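Local coordinates for major capsid protein (Human herpesvirus 1, PDB 1NO7) that builds the hexons and pentons of the herpes simplex virus capsid shell, represented here by its protease-resistant upper domain, at residues D50-F55 and Y506-H511; F257-P262 and L590-H595; A322-N327 and H449-R454; Y363-P368 and A569-L574. All blocks are in the same frame, centred on the assembly; numbering follows the deposited sequence.

How the contacts relate
All four contacts join distant parts of a single upper-domain chain; no ligand is bound, so they relate through the fold alone. Contact 1 and contact 4 are buried, with centres about 25 Å apart on opposite sides of the chain's centre, yet their nearest atoms come within about 5 Å. Contact 2 lies at the surface beyond contact 4, about 21 Å from it between centres, and helices 567-577 and 583-593 follow each other in the chain. Contact 3, partly buried, is about 22 Å from contact 1 and about 47 Å from contact 2, centre to centre. Contact 1 crosses contacts 2 and 4, whereas contact 3 falls within the span of contact 1.

Contact 1 (D50-F55 and Y506-H511); sequences DMQQLF and YPLPVH
Gln52 and Leu508 bury the most surface in this contact, and their CA atoms lie 5.8 Å apart. The aliphatic part of Gln52 rests on the backbone of the other segment: its CG is 3.6 Å from Pro507 O and also approaches Leu508 CA. A bend at chi2 (-72°) sets CD off to one side, and the amide NE2 then comes to 3.8 Å from Pro509 CD, the two side chains crossing at about a right angle. No hydrogen bond spans the segments, so the amide meets the proline ring by van der Waals contact. Helix 48-56 is thereby packed beside the chain leaving strand 505-507, an outermost strand of a three-stranded antiparallel sheet whose central strand is 376-380; the backbone of Leu508 still pairs with Thr377. Leu508 carries its CG anti to the backbone N (chi1 -179°), and its branch CD1 reaches the helix, touching Met51 CB at 3.6 Å and Gln52 N at 3.7 Å. CG and SD of Met51 run past the same methyl slightly farther off. Leu483 of strand 478-483 also touches Leu508, while Val520 of helix 517-521 touches both Gln52 and Pro509.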
loop_
_atom_site.group_PDB
_atom_site.type_symbol
_atom_site.label_atom_id
_atom_site.label_comp_id
_atom_site.label_asym_id
_atom_site.label_seq_id
_atom_site.Cartn_x
_atom_site.Cartn_y
_atom_site.Cartn_z
ATOM N N ASP A 50 7.436 -16.034 -2.671
ATOM C CA ASP A 50 7.110 -17.406 -2.289
ATOM C C ASP A 50 6.329 -17.401 -0.989
ATOM O O ASP A 50 5.416 -18.203 -0.788
ATOM C CB ASP A 50 8.376 -18.232 -2.102
ATOM C CG ASP A 50 8.604 -19.197 -3.235
ATOM O OD1 ASP A 50 7.618 -19.856 -3.645
ATOM O OD2 ASP A 50 9.761 -19.297 -3.700
ATOM N N MET A 51 6.727 -16.488 -0.111
ATOM C CA MET A 51 6.123 -16.280 1.199
ATOM C C MET A 51 4.666 -16.740 1.283
ATOM O O MET A 51 4.351 -17.753 1.903
ATOM C CB MET A 51 6.216 -14.798 1.521
ATOM C CG MET A 51 5.951 -14.432 2.943
ATOM S SD MET A 51 6.656 -12.798 3.170
ATOM C CE MET A 51 8.466 -13.227 3.209
ATOM N N GLN A 52 3.787 -15.975 0.654
ATOM C CA GLN A 52 2.357 -16.270 0.623
ATOM C C GLN A 52 1.992 -17.742 0.380
ATOM O O GLN A 52 0.938 -18.207 0.838
ATOM C CB GLN A 52 1.683 -15.416 -0.451
ATOM C CG GLN A 52 0.514 -14.567 0.030
ATOM C CD GLN A 52 -0.731 -15.367 0.351
ATOM O OE1 GLN A 52 -0.990 -16.427 -0.245
ATOM N NE2 GLN A 52 -1.525 -14.854 1.286
ATOM N N GLN A 53 2.828 -18.470 -0.361
ATOM C CA GLN A 53 2.539 -19.882 -0.641
ATOM C C GLN A 53 2.999 -20.763 0.507
ATOM O O GLN A 53 2.271 -21.648 0.958
ATOM C CB GLN A 53 3.210 -20.334 -1.942
ATOM C CG GLN A 53 2.224 -20.499 -3.079
ATOM C CD GLN A 53 0.929 -21.146 -2.612
ATOM O OE1 GLN A 53 0.938 -22.225 -2.020
ATOM N NE2 GLN A 53 -0.191 -20.484 -2.873
ATOM N N LEU A 54 4.219 -20.514 0.965
ATOM C CA LEU A 54 4.786 -21.248 2.079
ATOM C C LEU A 54 3.753 -21.221 3.209
ATOM O O LEU A 54 3.681 -22.150 4.024
ATOM C CB LEU A 54 6.075 -20.555 2.510
ATOM C CG LEU A 54 6.838 -21.093 3.711
ATOM C CD1 LEU A 54 7.187 -22.555 3.469
ATOM C CD2 LEU A 54 8.077 -20.228 3.937
ATOM N N PHE A 55 2.958 -20.148 3.219
ATOM C CA PHE A 55 1.894 -19.901 4.201
ATOM C C PHE A 55 0.714 -20.870 4.036
ATOM O O PHE A 55 0.496 -21.733 4.890
ATOM C CB PHE A 55 1.441 -18.431 4.061
ATOM C CG PHE A 55 0.215 -18.049 4.871
ATOM C CD1 PHE A 55 -0.182 -18.772 5.988
ATOM C CD2 PHE A 55 -0.512 -16.907 4.529
ATOM C CE1 PHE A 55 -1.283 -18.359 6.750
ATOM C CE2 PHE A 55 -1.609 -16.489 5.282
ATOM C CZ PHE A 55 -1.993 -17.215 6.392
ATOM N N TYR A 506 2.682 -10.836 -8.099
ATOM C CA TYR A 506 2.205 -11.913 -7.238
ATOM C C TYR A 506 1.559 -11.368 -5.955
ATOM O O TYR A 506 2.155 -10.532 -5.256
ATOM C CB TYR A 506 3.356 -12.847 -6.893
ATOM C CG TYR A 506 4.546 -12.149 -6.287
ATOM C CD1 TYR A 506 4.611 -11.883 -4.928
ATOM C CD2 TYR A 506 5.632 -11.798 -7.071
ATOM C CE1 TYR A 506 5.742 -11.293 -4.358
ATOM C CE2 TYR A 506 6.772 -11.205 -6.519
ATOM C CZ TYR A 506 6.827 -10.961 -5.162
ATOM O OH TYR A 506 7.991 -10.442 -4.612
ATOM N N PRO A 507 0.318 -11.819 -5.649
ATOM C CA PRO A 507 -0.461 -11.417 -4.469
ATOM C C PRO A 507 0.306 -11.701 -3.194
ATOM O O PRO A 507 0.899 -12.778 -3.049
ATOM C CB PRO A 507 -1.712 -12.291 -4.563
ATOM C CG PRO A 507 -1.906 -12.446 -6.026
ATOM C CD PRO A 507 -0.482 -12.719 -6.503
ATOM N N LEU A 508 0.291 -10.740 -2.277
ATOM C CA LEU A 508 0.981 -10.901 -1.000
ATOM C C LEU A 508 0.503 -9.787 -0.070
ATOM O O LEU A 508 1.198 -8.767 0.079
ATOM C CB LEU A 508 2.488 -10.792 -1.204
ATOM C CG LEU A 508 3.324 -10.965 0.059
ATOM C CD1 LEU A 508 4.023 -12.337 0.015
ATOM C CD2 LEU A 508 4.366 -9.836 0.164
ATOM N N PRO A 509 -0.686 -9.966 0.571
ATOM C CA PRO A 509 -1.273 -8.975 1.485
ATOM C C PRO A 509 -0.425 -8.709 2.726
ATOM O O PRO A 509 -0.039 -9.649 3.434
ATOM C CB PRO A 509 -2.626 -9.592 1.854
ATOM C CG PRO A 509 -2.906 -10.554 0.742
ATOM C CD PRO A 509 -1.550 -11.159 0.514
ATOM N N VAL A 510 -0.132 -7.434 2.980
ATOM C CA VAL A 510 0.654 -7.061 4.152
ATOM C C VAL A 510 -0.280 -6.735 5.310
ATOM O O VAL A 510 0.159 -6.631 6.461
ATOM C CB VAL A 510 1.512 -5.801 3.902
ATOM C CG1 VAL A 510 2.606 -6.114 2.926
ATOM C CG2 VAL A 510 0.643 -4.664 3.374
ATOM N N HIS A 511 -1.568 -6.585 5.015
ATOM C CA HIS A 511 -2.511 -6.220 6.055
ATOM C C HIS A 511 -3.974 -6.483 5.680
ATOM O O HIS A 511 -4.379 -6.319 4.524
ATOM C CB HIS A 511 -2.295 -4.750 6.396
ATOM C CG HIS A 511 -3.132 -4.270 7.530
ATOM N ND1 HIS A 511 -4.464 -3.952 7.383
ATOM C CD2 HIS A 511 -2.835 -4.074 8.836
ATOM C CE1 HIS A 511 -4.952 -3.580 8.553
ATOM N NE2 HIS A 511 -3.985 -3.646 9.451
#

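Contact 2 (F257-P262 and L590-H595)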
loop_
_atom_site.group_PDB
_atom_site.type_symbol
_atom_site.label_atom_id
_atom_site.label_comp_id
_atom_site.label_asym_id
_atom_site.label_seq_id
_atom_site.Cartn_x
_atom_site.Cartn_y
_atom_site.Cartn_z
ATOM N N PHE A 257 -6.503 18.653 16.464
ATOM C CA PHE A 257 -6.900 18.030 17.716
ATOM C C PHE A 257 -5.687 17.538 18.500
ATOM O O PHE A 257 -5.693 16.441 19.068
ATOM C CB PHE A 257 -7.864 16.887 17.419
ATOM C CG PHE A 257 -9.154 17.342 16.812
ATOM C CD1 PHE A 257 -9.879 16.504 15.980
ATOM C CD2 PHE A 257 -9.666 18.597 17.103
ATOM C CE1 PHE A 257 -11.108 16.910 15.446
ATOM C CE2 PHE A 257 -10.887 19.016 16.580
ATOM C CZ PHE A 257 -11.614 18.171 15.748
ATOM N N THR A 258 -4.628 18.343 18.476
ATOM C CA THR A 258 -3.414 18.068 19.242
ATOM C C THR A 258 -3.127 19.414 19.909
ATOM O O THR A 258 -3.545 20.462 19.406
ATOM C CB THR A 258 -2.202 17.663 18.370
ATOM O OG1 THR A 258 -2.500 16.455 17.662
ATOM C CG2 THR A 258 -0.966 17.409 19.259
ATOM N N LEU A 259 -2.434 19.395 21.038
ATOM C CA LEU A 259 -2.156 20.634 21.737
ATOM C C LEU A 259 -0.736 21.101 21.524
ATOM O O LEU A 259 0.207 20.308 21.561
ATOM C CB LEU A 259 -2.450 20.457 23.224
ATOM C CG LEU A 259 -3.907 20.063 23.477
ATOM C CD1 LEU A 259 -4.092 19.661 24.923
ATOM C CD2 LEU A 259 -4.821 21.222 23.108
ATOM N N THR A 260 -0.594 22.401 21.297
ATOM C CA THR A 260 0.702 23.015 21.062
ATOM C C THR A 260 1.470 23.219 22.359
ATOM O O THR A 260 1.301 24.236 23.029
ATOM C CB THR A 260 0.518 24.362 20.377
ATOM O OG1 THR A 260 -0.494 25.106 21.069
ATOM C CG2 THR A 260 0.088 24.158 18.931
ATOM N N GLY A 261 2.319 22.254 22.705
ATOM C CA GLY A 261 3.087 22.351 23.935
ATOM C C GLY A 261 4.477 21.738 23.889
ATOM O O GLY A 261 5.208 21.942 22.920
ATOM N N PRO A 262 4.874 20.986 24.935
ATOM C CA PRO A 262 6.179 20.319 25.063
ATOM C C PRO A 262 6.420 19.180 24.073
ATOM O O PRO A 262 5.647 18.973 23.138
ATOM C CB PRO A 262 6.168 19.807 26.506
ATOM C CG PRO A 262 5.238 20.747 27.204
ATOM C CD PRO A 262 4.127 20.890 26.201
ATOM N N LEU A 590 -9.472 15.275 24.109
ATOM C CA LEU A 590 -10.462 15.893 24.990
ATOM C C LEU A 590 -10.424 17.421 24.948
ATOM O O LEU A 590 -11.443 18.061 24.668
ATOM C CB LEU A 590 -10.249 15.425 26.429
ATOM C CG LEU A 590 -10.918 14.090 26.787
ATOM C CD1 LEU A 590 -10.393 13.560 28.144
ATOM C CD2 LEU A 590 -12.444 14.305 26.801
ATOM N N LYS A 591 -9.255 17.993 25.242
ATOM C CA LYS A 591 -9.059 19.451 25.241
ATOM C C LYS A 591 -9.547 20.107 23.939
ATOM O O LYS A 591 -10.392 21.007 23.968
ATOM C CB LYS A 591 -7.575 19.779 25.428
ATOM C CG LYS A 591 -7.054 19.632 26.841
ATOM C CD LYS A 591 -7.413 20.847 27.671
ATOM C CE LYS A 591 -6.793 20.767 29.051
ATOM N NZ LYS A 591 -7.266 19.563 29.794
ATOM N N THR A 592 -8.995 19.658 22.810
ATOM C CA THR A 592 -9.347 20.173 21.489
ATOM C C THR A 592 -10.834 19.946 21.194
ATOM O O THR A 592 -11.463 20.708 20.454
ATOM C CB THR A 592 -8.497 19.478 20.411
ATOM O OG1 THR A 592 -8.672 18.058 20.506
ATOM C CG2 THR A 592 -7.030 19.797 20.615
ATOM N N GLY A 593 -11.390 18.887 21.772
ATOM C CA GLY A 593 -12.797 18.603 21.570
ATOM C C GLY A 593 -13.075 17.579 20.491
ATOM O O GLY A 593 -13.971 17.764 19.667
ATOM N N LEU A 594 -12.314 16.494 20.491
ATOM C CA LEU A 594 -12.508 15.459 19.495
ATOM C C LEU A 594 -13.861 14.788 19.716
ATOM O O LEU A 594 -14.709 14.772 18.824
ATOM C CB LEU A 594 -11.369 14.440 19.578
ATOM C CG LEU A 594 -11.325 13.357 18.502
ATOM C CD1 LEU A 594 -11.709 13.943 17.151
ATOM C CD2 LEU A 594 -9.927 12.753 18.475
ATOM N N HIS A 595 -14.067 14.248 20.910
ATOM C CA HIS A 595 -15.322 13.589 21.232
ATOM C C HIS A 595 -16.308 14.615 21.774
ATOM O O HIS A 595 -15.989 15.816 21.707
ATOM C CB HIS A 595 -15.100 12.507 22.283
ATOM C CG HIS A 595 -13.842 11.717 22.093
ATOM N ND1 HIS A 595 -12.591 12.242 22.335
ATOM C CD2 HIS A 595 -13.644 10.430 21.718
ATOM C CE1 HIS A 595 -11.677 11.312 22.121
ATOM N NE2 HIS A 595 -12.289 10.203 21.746
#
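Phe257 and Leu259 meet Lys591, Thr592 and Leu594 in a surface contact that lays the loop following helix 234-256 against the C-terminal end of helix 583-593. That helix closes with a Schellman motif: Gly593, at positive phi, is the C-prime residue, with Leu594 N bonded to Gln589 O and Gly593 N to Leu590 O. Thr592, still in the helix, and Leu594, just past the turn, meet different parts of Phe257. Thr592 covers CA, CB and the CD2 side of Phe257, its OG1 3.3 Å from Phe257 CA and its CB 3.6 Å from Phe257 CD2, while its CG2 packs on the backbone, 3.5 Å from Thr258 N. With chi1 at 56°, OG1 sits between the backbone N and the carbonyl carbon of its own residue, and it bonds back along the helix to His588 O. Leu594 sends CD1 to the CD1-CE1 side of the phenyl ring, 3.4 Å from Phe257 CD1, and the two side chains cross at about a right angle. Farther along the loop, Leu259 straddles two helix residues: its CD1 is 3.5 Å from Lys591 CB and its CD2 is 3.6 Å from Thr592 CG2. Beyond that touch the lysine chain bends at chi2 and leads away. Phe579 also touches both Phe257 and Leu594, and Leu259 N is bonded to His588 ND1. Between the segments there is no hydrogen bond. The fit therefore rests on van der Waals contact of side chains with each other and with the loop backbone; the threonine hydroxyl touches Phe257 but finds its polar partner in its own helix.

Contact 3 (A322-N327 and H449-R454); sequences ATADFN and HNMAER
Glu453 points its side chain at the backbone of Asp325, while Met451 and Phe326 make lesser touches, on Ala324 CB and Glu453 O. CG of Glu453 lies between the backbone N and the carbonyl carbon (chi1 56°), and beyond it the chain is extended, which carries CD out toward the opposite segment. OE1 accepts a hydrogen bond from Asp325 N at 2.8 Å, with an N-H...O angle of 148°, although the place of OE1 is less sure in the model. The other carboxylate oxygen, OE2, forms a salt bridge with Arg328 NH1, beyond the first segment. The carboxylate of Asp325 also lies near that of Glu453, two like charges not in contact; the salt bridge to Arg328 probably eases the charge on the glutamate. Neither segment is regular: 322-327 belongs to the loop between strand 314-316 and strand 332-334. The segment 449-454 lies in the loop leading from helix 438-442 to strand 457-462, and the touching parts run 44° apart. Met451 also turns its side chain toward the first loop, bringing SD to 4.0 Å from Ala324 CB in an apolar touch. Phe326 starts out away from 449-454, and its ring packs on Phe382, Asp383 and Tyr386 of helix 382-389; across the contact its CD2 meets Glu453 O obliquely, at 4.2 Å. Tyr386 touches Met451 as well.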
loop_
_atom_site.group_PDB
_atom_site.type_symbol
_atom_site.label_atom_id
_atom_site.label_comp_id
_atom_site.label_asym_id
_atom_site.label_seq_id
_atom_site.Cartn_x
_atom_site.Cartn_y
_atom_site.Cartn_z
ATOM N N ALA A 322 23.798 -3.416 -14.326
ATOM C CA ALA A 322 24.971 -4.200 -13.993
ATOM C C ALA A 322 24.830 -4.593 -12.533
ATOM O O ALA A 322 25.126 -5.730 -12.149
ATOM C CB ALA A 322 26.218 -3.368 -14.187
ATOM N N THR A 323 24.358 -3.631 -11.740
ATOM C CA THR A 323 24.155 -3.780 -10.302
ATOM C C THR A 323 22.969 -4.670 -9.956
ATOM O O THR A 323 23.030 -5.492 -9.040
ATOM C CB THR A 323 23.906 -2.408 -9.653
ATOM O OG1 THR A 323 25.012 -1.541 -9.927
ATOM C CG2 THR A 323 23.725 -2.551 -8.149
ATOM N N ALA A 324 21.886 -4.486 -10.700
ATOM C CA ALA A 324 20.639 -5.226 -10.487
ATOM C C ALA A 324 20.744 -6.748 -10.441
ATOM O O ALA A 324 21.230 -7.381 -11.393
ATOM C CB ALA A 324 19.604 -4.824 -11.557
ATOM N N ASP A 325 20.273 -7.318 -9.331
ATOM C CA ASP A 325 20.252 -8.764 -9.129
ATOM C C ASP A 325 18.837 -9.166 -8.727
ATOM O O ASP A 325 18.482 -9.149 -7.549
ATOM C CB ASP A 325 21.242 -9.179 -8.038
ATOM C CG ASP A 325 21.189 -10.667 -7.750
ATOM O OD1 ASP A 325 21.075 -11.459 -8.709
ATOM O OD2 ASP A 325 21.270 -11.050 -6.566
ATOM N N PHE A 326 18.031 -9.519 -9.720
ATOM C CA PHE A 326 16.654 -9.913 -9.483
ATOM C C PHE A 326 16.524 -11.028 -8.466
ATOM O O PHE A 326 15.548 -11.067 -7.730
ATOM C CB PHE A 326 15.996 -10.334 -10.796
ATOM C CG PHE A 326 15.924 -9.231 -11.798
ATOM C CD1 PHE A 326 17.079 -8.721 -12.362
ATOM C CD2 PHE A 326 14.709 -8.648 -12.121
ATOM C CE1 PHE A 326 17.025 -7.639 -13.234
ATOM C CE2 PHE A 326 14.647 -7.563 -12.994
ATOM C CZ PHE A 326 15.805 -7.058 -13.548
ATOM N N ASN A 327 17.506 -11.927 -8.419
ATOM C CA ASN A 327 17.474 -13.046 -7.481
ATOM C C ASN A 327 18.390 -12.830 -6.291
ATOM O O ASN A 327 19.264 -13.656 -6.033
ATOM C CB ASN A 327 17.883 -14.344 -8.179
ATOM C CG ASN A 327 16.949 -14.715 -9.301
ATOM O OD1 ASN A 327 15.752 -14.898 -9.087
ATOM N ND2 ASN A 327 17.489 -14.825 -10.511
ATOM N N HIS A 449 19.026 2.371 -16.941
ATOM C CA HIS A 449 19.846 3.240 -16.101
ATOM C C HIS A 449 19.445 3.309 -14.630
ATOM O O HIS A 449 20.300 3.278 -13.738
ATOM C CB HIS A 449 19.868 4.660 -16.673
ATOM C CG HIS A 449 20.603 4.777 -17.972
ATOM N ND1 HIS A 449 21.887 4.304 -18.146
ATOM C CD2 HIS A 449 20.243 5.330 -19.154
ATOM C CE1 HIS A 449 22.286 4.562 -19.378
ATOM N NE2 HIS A 449 21.307 5.185 -20.010
ATOM N N ASN A 450 18.146 3.403 -14.375
ATOM C CA ASN A 450 17.654 3.513 -13.009
ATOM C C ASN A 450 16.550 2.498 -12.740
ATOM O O ASN A 450 15.374 2.739 -13.049
ATOM C CB ASN A 450 17.122 4.924 -12.784
ATOM C CG ASN A 450 17.030 5.276 -11.332
ATOM O OD1 ASN A 450 16.585 4.469 -10.516
ATOM N ND2 ASN A 450 17.442 6.492 -10.992
ATOM N N MET A 451 16.920 1.364 -12.156
ATOM C CA MET A 451 15.931 0.327 -11.875
ATOM C C MET A 451 15.928 -0.277 -10.464
ATOM O O MET A 451 16.899 -0.158 -9.705
ATOM C CB MET A 451 16.038 -0.806 -12.925
ATOM C CG MET A 451 17.461 -1.184 -13.399
ATOM S SD MET A 451 17.534 -2.763 -14.358
ATOM C CE MET A 451 16.802 -2.255 -15.983
ATOM N N ALA A 452 14.805 -0.916 -10.137
ATOM C CA ALA A 452 14.598 -1.581 -8.854
ATOM C C ALA A 452 14.593 -3.086 -9.134
ATOM O O ALA A 452 13.913 -3.540 -10.057
ATOM C CB ALA A 452 13.264 -1.151 -8.252
ATOM N N GLU A 453 15.331 -3.861 -8.340
ATOM C CA GLU A 453 15.412 -5.302 -8.563
ATOM C C GLU A 453 14.348 -6.187 -7.894
ATOM O O GLU A 453 13.524 -6.821 -8.576
ATOM C CB GLU A 453 16.807 -5.793 -8.162
ATOM C CG GLU A 453 17.199 -5.446 -6.734
ATOM C CD GLU A 453 18.698 -5.530 -6.502
ATOM O OE1 GLU A 453 19.300 -6.572 -6.841
ATOM O OE2 GLU A 453 19.277 -4.554 -5.973
ATOM N N ARG A 454 14.360 -6.215 -6.562
ATOM C CA ARG A 454 13.458 -7.058 -5.776
ATOM C C ARG A 454 12.472 -6.352 -4.839
ATOM O O ARG A 454 12.773 -5.300 -4.254
ATOM C CB ARG A 454 14.320 -8.034 -4.958
ATOM C CG ARG A 454 13.652 -8.658 -3.739
ATOM C CD ARG A 454 14.686 -9.162 -2.718
ATOM N NE ARG A 454 15.520 -8.077 -2.198
ATOM C CZ ARG A 454 16.273 -8.162 -1.101
ATOM N NH1 ARG A 454 16.314 -9.286 -0.381
ATOM N NH2 ARG A 454 16.987 -7.110 -0.718
#

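Contact 4 (Y363-P368 and A569-L574)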
loop_
_atom_site.group_PDB
_atom_site.type_symbol
_atom_site.label_atom_id
_atom_site.label_comp_id
_atom_site.label_asym_id
_atom_site.label_seq_id
_atom_site.Cartn_x
_atom_site.Cartn_y
_atom_site.Cartn_z
ATOM N N TYR A 363 -2.732 5.480 1.836
ATOM C CA TYR A 363 -2.859 4.021 1.871
ATOM C C TYR A 363 -3.779 3.427 2.936
ATOM O O TYR A 363 -4.471 2.420 2.679
ATOM C CB TYR A 363 -1.472 3.387 1.989
ATOM C CG TYR A 363 -0.712 3.492 0.707
ATOM C CD1 TYR A 363 -0.374 4.736 0.180
ATOM C CD2 TYR A 363 -0.417 2.359 -0.040
ATOM C CE1 TYR A 363 0.232 4.851 -1.070
ATOM C CE2 TYR A 363 0.189 2.458 -1.292
ATOM C CZ TYR A 363 0.509 3.706 -1.806
ATOM O OH TYR A 363 1.082 3.802 -3.063
ATOM N N TYR A 364 -3.784 4.046 4.119
ATOM C CA TYR A 364 -4.609 3.582 5.229
ATOM C C TYR A 364 -5.978 4.245 5.297
ATOM O O TYR A 364 -6.871 3.748 5.970
ATOM C CB TYR A 364 -3.867 3.776 6.551
ATOM C CG TYR A 364 -2.717 2.800 6.739
ATOM C CD1 TYR A 364 -1.442 3.259 7.106
ATOM C CD2 TYR A 364 -2.906 1.416 6.579
ATOM C CE1 TYR A 364 -0.371 2.366 7.310
ATOM C CE2 TYR A 364 -1.847 0.506 6.784
ATOM C CZ TYR A 364 -0.574 0.992 7.146
ATOM O OH TYR A 364 0.509 0.126 7.314
ATOM N N VAL A 365 -6.168 5.358 4.605
ATOM C CA VAL A 365 -7.480 5.987 4.646
ATOM C C VAL A 365 -8.101 6.110 3.261
ATOM O O VAL A 365 -9.132 5.483 2.958
ATOM C CB VAL A 365 -7.407 7.380 5.239
ATOM C CG1 VAL A 365 -8.805 7.966 5.345
ATOM C CG2 VAL A 365 -6.743 7.324 6.593
ATOM N N MET A 366 -7.464 6.940 2.438
ATOM C CA MET A 366 -7.891 7.199 1.069
ATOM C C MET A 366 -8.172 5.907 0.283
ATOM O O MET A 366 -9.263 5.745 -0.282
ATOM C CB MET A 366 -6.816 8.032 0.367
ATOM C CG MET A 366 -6.579 9.407 0.996
ATOM S SD MET A 366 -7.738 10.715 0.358
ATOM C CE MET A 366 -9.234 9.732 -0.026
ATOM N N VAL A 367 -7.199 4.997 0.248
ATOM C CA VAL A 367 -7.374 3.732 -0.467
ATOM C C VAL A 367 -8.635 2.979 0.001
ATOM O O VAL A 367 -9.562 2.721 -0.793
ATOM C CB VAL A 367 -6.163 2.793 -0.263
ATOM C CG1 VAL A 367 -6.449 1.436 -0.895
ATOM C CG2 VAL A 367 -4.915 3.409 -0.850
ATOM N N PRO A 368 -8.684 2.618 1.305
ATOM C CA PRO A 368 -9.831 1.896 1.861
ATOM C C PRO A 368 -11.084 2.682 1.546
ATOM O O PRO A 368 -12.084 2.119 1.105
ATOM C CB PRO A 368 -9.547 1.886 3.354
ATOM C CG PRO A 368 -8.026 2.007 3.440
ATOM C CD PRO A 368 -7.754 3.028 2.378
ATOM N N ALA A 569 -17.080 11.646 3.702
ATOM C CA ALA A 569 -17.457 11.315 5.071
ATOM C C ALA A 569 -16.544 10.184 5.555
ATOM O O ALA A 569 -15.647 10.380 6.400
ATOM C CB ALA A 569 -18.911 10.868 5.107
ATOM N N LEU A 570 -16.771 9.004 4.981
ATOM C CA LEU A 570 -16.004 7.808 5.324
ATOM C C LEU A 570 -14.514 8.086 5.469
ATOM O O LEU A 570 -13.794 7.338 6.137
ATOM C CB LEU A 570 -16.228 6.728 4.266
ATOM C CG LEU A 570 -15.272 5.543 4.333
ATOM C CD1 LEU A 570 -15.296 4.935 5.713
ATOM C CD2 LEU A 570 -15.689 4.515 3.281
ATOM N N THR A 571 -14.053 9.163 4.840
ATOM C CA THR A 571 -12.647 9.508 4.909
ATOM C C THR A 571 -12.346 9.988 6.300
ATOM O O THR A 571 -11.612 9.331 7.044
ATOM C CB THR A 571 -12.282 10.634 3.956
ATOM O OG1 THR A 571 -12.347 10.169 2.597
ATOM C CG2 THR A 571 -10.887 11.115 4.269
ATOM N N TYR A 572 -12.920 11.141 6.642
ATOM C CA TYR A 572 -12.725 11.754 7.957
ATOM C C TYR A 572 -13.039 10.752 9.064
ATOM O O TYR A 572 -12.368 10.718 10.113
ATOM C CB TYR A 572 -13.618 12.980 8.085
ATOM C CG TYR A 572 -13.183 14.112 7.187
ATOM C CD1 TYR A 572 -14.017 14.581 6.165
ATOM C CD2 TYR A 572 -11.940 14.727 7.369
ATOM C CE1 TYR A 572 -13.626 15.648 5.341
ATOM C CE2 TYR A 572 -11.529 15.787 6.568
ATOM C CZ TYR A 572 -12.378 16.251 5.547
ATOM O OH TYR A 572 -11.986 17.320 4.752
ATOM N N ALA A 573 -14.059 9.935 8.812
ATOM C CA ALA A 573 -14.455 8.905 9.754
ATOM C C ALA A 573 -13.200 8.153 10.162
ATOM O O ALA A 573 -12.795 8.179 11.329
ATOM C CB ALA A 573 -15.421 7.951 9.096
ATOM N N LEU A 574 -12.579 7.495 9.184
ATOM C CA LEU A 574 -11.375 6.712 9.437
ATOM C C LEU A 574 -10.253 7.532 10.054
ATOM O O LEU A 574 -9.688 7.128 11.086
ATOM C CB LEU A 574 -10.881 6.051 8.149
ATOM C CG LEU A 574 -11.619 4.792 7.673
ATOM C CD1 LEU A 574 -12.257 5.017 6.296
ATOM C CD2 LEU A 574 -10.615 3.636 7.615
#
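An antiparallel helix pair brings Val365 of helix 353-371 against Thr571 and Leu574 of helix 567-577. Over the short segments the axes approach to 9.0 Å, with 158° between their N-to-C directions. The first helix is not regular here: a wider pi-type turn spans 363-366, and a kink follows where the N of Pro368 makes no bond to the turn before. Val365 carries the contact with one branch. CG1, anti to the backbone N (chi1 -176°), projects between Thr571 and Leu574, lying 3.6 Å from Thr571 O, 3.9 Å from Thr571 CG2 and 4.0 Å from Leu574 CB. The valine and threonine side chains cross at about a right angle. Leu574 sets out toward the opposite helix, and its CD2 reaches the backbone one residue earlier, 4.1 Å from Tyr364 O. No hydrogen bond joins the segments; they meet through buried van der Waals packing. Helix 554-562 adds Val556 and Val560 against Leu574, and helix 234-256 brings Leu250 to Thr571 and His246 to Met366, setting the pair within a larger helical core of the upper domain. Met366 begins by pointing away, but bends at chi2 (-86°) and again at chi3 lead its methyl back. That CE stops 4.1 Å from Thr571 OG1, the hydroxyl whose hydrogen bond runs to Glu567 O within its own helix.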